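Long-range contacts in AncCDT-1 (Synthetic construct, PDB 5T0W), which probably binds amino acids as a periplasmic solute-binding protein of transport, holding arginine here, and represents an ancestral precursor of cyclohexadienyl dehydratase: residues 70-75 with 138-143; 142-147 with 179-184. All blocks are in the same frame, centred on the assembly; numbering follows the deposited sequence.

Contact 1. Residues 70-75 with 138-143; sequences TWDGII and VQLGTT. With ARG (arginine), chain E.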
# COMPACT_ATOMS: atom_id res chain seq x y z
N THR A 70 4.12 6.69 9.56
CA THR A 70 3.46 7.55 8.57
C THR A 70 3.97 7.20 7.18
O THR A 70 5.16 7.06 7.00
CB THR A 70 3.74 9.05 8.86
OG1 THR A 70 3.20 9.38 10.14
CG2 THR A 70 3.12 9.98 7.77
N TRP A 71 3.08 7.03 6.22
CA TRP A 71 3.50 6.61 4.87
C TRP A 71 4.64 7.46 4.28
O TRP A 71 5.62 6.93 3.75
CB TRP A 71 2.32 6.64 3.91
CG TRP A 71 2.73 6.23 2.58
CD1 TRP A 71 2.86 7.04 1.49
CD2 TRP A 71 3.18 4.93 2.18
NE1 TRP A 71 3.34 6.32 0.45
CE2 TRP A 71 3.54 5.02 0.84
CE3 TRP A 71 3.30 3.71 2.81
CZ2 TRP A 71 4.00 3.96 0.12
CZ3 TRP A 71 3.78 2.63 2.08
CH2 TRP A 71 4.11 2.76 0.75
N ASP A 72 4.52 8.77 4.37
CA ASP A 72 5.47 9.65 3.70
C ASP A 72 6.91 9.42 4.13
O ASP A 72 7.81 9.49 3.32
CB ASP A 72 5.10 11.12 3.94
CG ASP A 72 5.86 12.05 3.01
OD1 ASP A 72 5.75 11.86 1.77
OD2 ASP A 72 6.56 12.97 3.52
N GLY A 73 7.12 9.14 5.42
CA GLY A 73 8.45 8.90 5.96
C GLY A 73 8.79 7.43 6.15
O GLY A 73 9.69 7.09 6.91
N ILE A 74 8.06 6.55 5.48
CA ILE A 74 8.23 5.13 5.73
C ILE A 74 9.58 4.60 5.22
O ILE A 74 10.18 3.74 5.86
CB ILE A 74 7.07 4.28 5.18
CG1 ILE A 74 7.09 2.90 5.86
CG2 ILE A 74 7.17 4.15 3.68
CD1 ILE A 74 5.85 2.07 5.59
N ILE A 75 10.04 5.11 4.08
CA ILE A 75 11.35 4.73 3.58
C ILE A 75 12.49 5.29 4.44
O ILE A 75 13.44 4.57 4.76
CB ILE A 75 11.52 5.12 2.11
CG1 ILE A 75 10.70 4.15 1.27
CG2 ILE A 75 12.99 5.06 1.71
CD1 ILE A 75 10.73 4.43 -0.21
N VAL A 138 -5.53 12.66 -2.61
CA VAL A 138 -4.67 11.50 -2.61
C VAL A 138 -3.90 11.43 -1.33
O VAL A 138 -3.72 12.45 -0.63
CB VAL A 138 -3.64 11.58 -3.76
CG1 VAL A 138 -4.31 11.51 -5.13
CG2 VAL A 138 -2.77 12.81 -3.65
N GLN A 139 -3.35 10.25 -1.04
CA GLN A 139 -2.46 10.10 0.09
C GLN A 139 -1.07 10.63 -0.24
O GLN A 139 -0.52 10.30 -1.26
CB GLN A 139 -2.40 8.67 0.55
CG GLN A 139 -1.41 8.44 1.71
CD GLN A 139 -1.50 7.05 2.31
OE1 GLN A 139 -1.69 6.04 1.61
NE2 GLN A 139 -1.37 6.99 3.61
N LEU A 140 -0.51 11.44 0.64
CA LEU A 140 0.79 12.06 0.42
C LEU A 140 1.89 11.03 0.32
O LEU A 140 1.95 10.09 1.11
CB LEU A 140 1.11 13.03 1.58
CG LEU A 140 2.54 13.66 1.53
CD1 LEU A 140 2.79 14.64 0.37
CD2 LEU A 140 2.85 14.31 2.87
N GLY A 141 2.75 11.19 -0.68
CA GLY A 141 3.86 10.26 -0.90
C GLY A 141 3.52 8.89 -1.52
O GLY A 141 4.29 7.96 -1.34
N THR A 142 2.41 8.79 -2.25
CA THR A 142 2.00 7.56 -2.86
C THR A 142 2.09 7.62 -4.37
O THR A 142 2.22 8.68 -4.95
CB THR A 142 0.56 7.20 -2.50
OG1 THR A 142 -0.30 8.28 -2.85
CG2 THR A 142 0.39 6.87 -1.03
N THR A 143 1.98 6.46 -5.02
CA THR A 143 1.99 6.40 -6.48
C THR A 143 0.74 7.08 -7.07
O THR A 143 0.77 7.55 -8.21
CB THR A 143 2.11 4.95 -7.04
OG1 THR A 143 1.01 4.15 -6.58
CG2 THR A 143 3.39 4.31 -6.59
N ARG E . 0.69 1.38 -3.45
CA ARG E . 0.86 2.82 -3.24
C ARG E . 2.31 3.08 -3.04
O ARG E . 2.71 4.24 -3.14
CB ARG E . 0.11 3.28 -2.03
CG ARG E . 0.68 2.68 -0.77
CD ARG E . 0.08 3.33 0.48
NE ARG E . 0.14 2.39 1.59
CZ ARG E . -0.19 2.70 2.83
NH1 ARG E . -0.14 1.77 3.79
NH2 ARG E . -0.59 3.93 3.12
OXT ARG E . 3.07 2.14 -2.74

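Contact 2. Residues 142-147 with 179-184; sequences TTSEQA and VTDSPV. With ARG (arginine), chain E.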
# COMPACT_ATOMS: atom_id res chain seq x y z
N THR A 142 2.41 8.79 -2.25
CA THR A 142 2.00 7.56 -2.86
C THR A 142 2.09 7.62 -4.37
O THR A 142 2.22 8.68 -4.95
CB THR A 142 0.56 7.20 -2.50
OG1 THR A 142 -0.30 8.28 -2.85
CG2 THR A 142 0.39 6.87 -1.03
N THR A 143 1.98 6.46 -5.02
CA THR A 143 1.99 6.40 -6.48
C THR A 143 0.74 7.08 -7.07
O THR A 143 0.77 7.55 -8.21
CB THR A 143 2.11 4.95 -7.04
OG1 THR A 143 1.01 4.15 -6.58
CG2 THR A 143 3.39 4.31 -6.59
N SER A 144 -0.33 7.16 -6.29
CA SER A 144 -1.49 7.87 -6.72
C SER A 144 -1.20 9.37 -6.81
O SER A 144 -1.69 10.05 -7.71
CB SER A 144 -2.67 7.56 -5.79
OG SER A 144 -2.91 6.17 -5.68
N GLU A 145 -0.44 9.91 -5.85
CA GLU A 145 -0.03 11.32 -5.91
C GLU A 145 0.74 11.55 -7.20
O GLU A 145 0.47 12.51 -7.91
CB GLU A 145 0.87 11.73 -4.74
CG GLU A 145 1.23 13.22 -4.73
CD GLU A 145 2.28 13.57 -3.71
OE1 GLU A 145 2.83 12.66 -3.05
OE2 GLU A 145 2.57 14.80 -3.58
N GLN A 146 1.70 10.67 -7.45
CA GLN A 146 2.54 10.80 -8.60
C GLN A 146 1.68 10.73 -9.86
O GLN A 146 1.89 11.49 -10.80
CB GLN A 146 3.65 9.71 -8.67
CG GLN A 146 4.99 10.22 -9.25
CD GLN A 146 5.77 9.24 -10.16
OE1 GLN A 146 6.39 8.27 -9.69
NE2 GLN A 146 5.77 9.52 -11.46
N ALA A 147 0.74 9.79 -9.90
CA ALA A 147 -0.05 9.57 -11.09
C ALA A 147 -0.88 10.80 -11.36
O ALA A 147 -0.99 11.23 -12.51
CB ALA A 147 -0.95 8.36 -10.93
N VAL A 179 -7.91 9.35 -5.90
CA VAL A 179 -7.26 8.28 -6.60
C VAL A 179 -6.57 7.46 -5.54
O VAL A 179 -6.02 7.99 -4.58
CB VAL A 179 -6.24 8.80 -7.63
CG1 VAL A 179 -5.73 7.63 -8.47
CG2 VAL A 179 -6.84 9.87 -8.54
N THR A 180 -6.59 6.15 -5.71
CA THR A 180 -5.97 5.24 -4.79
C THR A 180 -5.74 3.89 -5.49
O THR A 180 -6.22 3.68 -6.61
CB THR A 180 -6.84 5.11 -3.53
OG1 THR A 180 -6.08 4.51 -2.49
CG2 THR A 180 -8.06 4.23 -3.78
N ASP A 181 -5.05 2.95 -4.84
CA ASP A 181 -4.86 1.62 -5.41
C ASP A 181 -6.19 0.94 -5.63
O ASP A 181 -7.08 1.03 -4.78
CB ASP A 181 -3.97 0.76 -4.50
CG ASP A 181 -2.49 1.17 -4.52
OD1 ASP A 181 -2.09 2.02 -5.33
OD2 ASP A 181 -1.69 0.59 -3.76
N SER A 182 -6.31 0.19 -6.74
CA SER A 182 -7.59 -0.47 -7.06
C SER A 182 -8.20 -1.23 -5.89
O SER A 182 -9.40 -1.10 -5.63
CB SER A 182 -7.50 -1.48 -8.21
OG SER A 182 -6.49 -1.23 -9.16
N PRO A 183 -7.42 -2.06 -5.20
CA PRO A 183 -8.04 -2.87 -4.14
C PRO A 183 -8.52 -2.03 -2.96
O PRO A 183 -9.44 -2.42 -2.25
CB PRO A 183 -6.93 -3.84 -3.72
CG PRO A 183 -5.90 -3.76 -4.79
CD PRO A 183 -5.99 -2.36 -5.34
N VAL A 184 -7.89 -0.88 -2.75
CA VAL A 184 -8.34 0.03 -1.69
C VAL A 184 -9.63 0.73 -2.10
O VAL A 184 -10.56 0.83 -1.32
CB VAL A 184 -7.27 1.07 -1.34
CG1 VAL A 184 -7.79 2.06 -0.32
CG2 VAL A 184 -6.03 0.38 -0.82
N ARG E . 0.69 1.38 -3.45
CA ARG E . 0.86 2.82 -3.24
C ARG E . 2.31 3.08 -3.04
O ARG E . 2.71 4.24 -3.14
CB ARG E . 0.11 3.28 -2.03
CG ARG E . 0.68 2.68 -0.77
CD ARG E . 0.08 3.33 0.48
NE ARG E . 0.14 2.39 1.59
CZ ARG E . -0.19 2.70 2.83
NH1 ARG E . -0.14 1.77 3.79
NH2 ARG E . -0.59 3.93 3.12
OXT ARG E . 3.07 2.14 -2.74

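Contact 1. Residues 70-75 with 138-143
Gln139 passes Trp71, its NE2 lying 3.7 Å from Trp71 CB. CG is anti to the backbone N (chi1 177°) and the chain runs on extended, a length that suits glutamine: OE1 accepts a 2.8 Å hydrogen bond from NH2 of the bound arginine, while NE2 is spent on Glu161 O. Leu140 sends its isobutyl group obliquely across the Asp72 side chain, and CD2 lies 3.8 Å from Asp72 CG, an aliphatic branch lying against the carboxylate. Its carbonyl O sits at the edge of the Trp71 ring, near CD1. Gly141 suits the type II turn from Gln139 to Thr142, where its phi is positive at 76°. Gly141 O takes the indole hydrogen of Trp71 NE1 at 2.6 Å, with the nitrogen standing well above the carbonyl plane. That bond helps to set the ring's rotation, with the ligand's CD 3.7 Å above the ring centre on one face and Ile74 CG2, offset toward the rim, on the other. Thr142 brings CG2 obliquely to Trp71 NE1, and its OG1 bonds back to Gln139 O. Thr143 N then donates to the ligand's carboxylate O at 3.0 Å. The turn thus leads from strand 135-139, paired with 156-160, into helix 143-151, facing the start of helix 74-79 across the ligand cleft.

Contact 2. Residues 142-147 with 179-184
Ser144 and Thr180 have the nearest CA atoms of the two segments, 5.5 Å apart; the axes of helix 143-147 and strand 179-181 approach to 7.6 Å, and their directions make an angle of 137°. A small residue suits so close a passage. Ser144 points its CB at the strand, 4.1 Å from Val179 CG1, and its OG lies beside the backbone N (chi1 -55°), 3.3 Å from Thr180 CA. No hydrogen bond joins the segments; the hydroxyl pairs instead with Gln111 OE1 on strand 107-115. Gln111 NE2 in turn bonds Asp181 OD1, so one amide links both segments and leaves OD2 turned to the ligand. Asp181 OD2 accepts a hydrogen bond from the arginine's alpha-amino N at 2.5 Å. Thr143 leans in beside it, OG1 4.0 Å from Asp181 OD1, and its CG2 packs against the ligand carboxylate. Thr142, at the N-cap, receives a weak bond from Glu145 N. Helix start and strand end together line one side of an amino-acid pocket: the helix start contributes Thr143 N to the carboxylate, Arg96 also bonds the ligand, and Asp181 takes the amino group, consistent with other family 3 solute-binding proteins.

From the N terminus, the chain lays down strands 24-29 and 63-68, then residues 70-75; strand 85-86, which joins the same sheet, falls within the loop that contact 1 closes. This loop, of 62 intervening residues, brings the first lobe against the turn after strand 135-139 in the other lobe. Contact 2 starts on that same turn, sharing Thr142 and Thr143, and closes a shorter loop of 31 residues back onto strand 177-181, a neighbour of 135-139 in the mixed sheet. The loops therefore follow in series, neither containing the other. Contact 1 spans the cleft between lobes, contact 2 lies within one lobe, and both meet at the bound arginine.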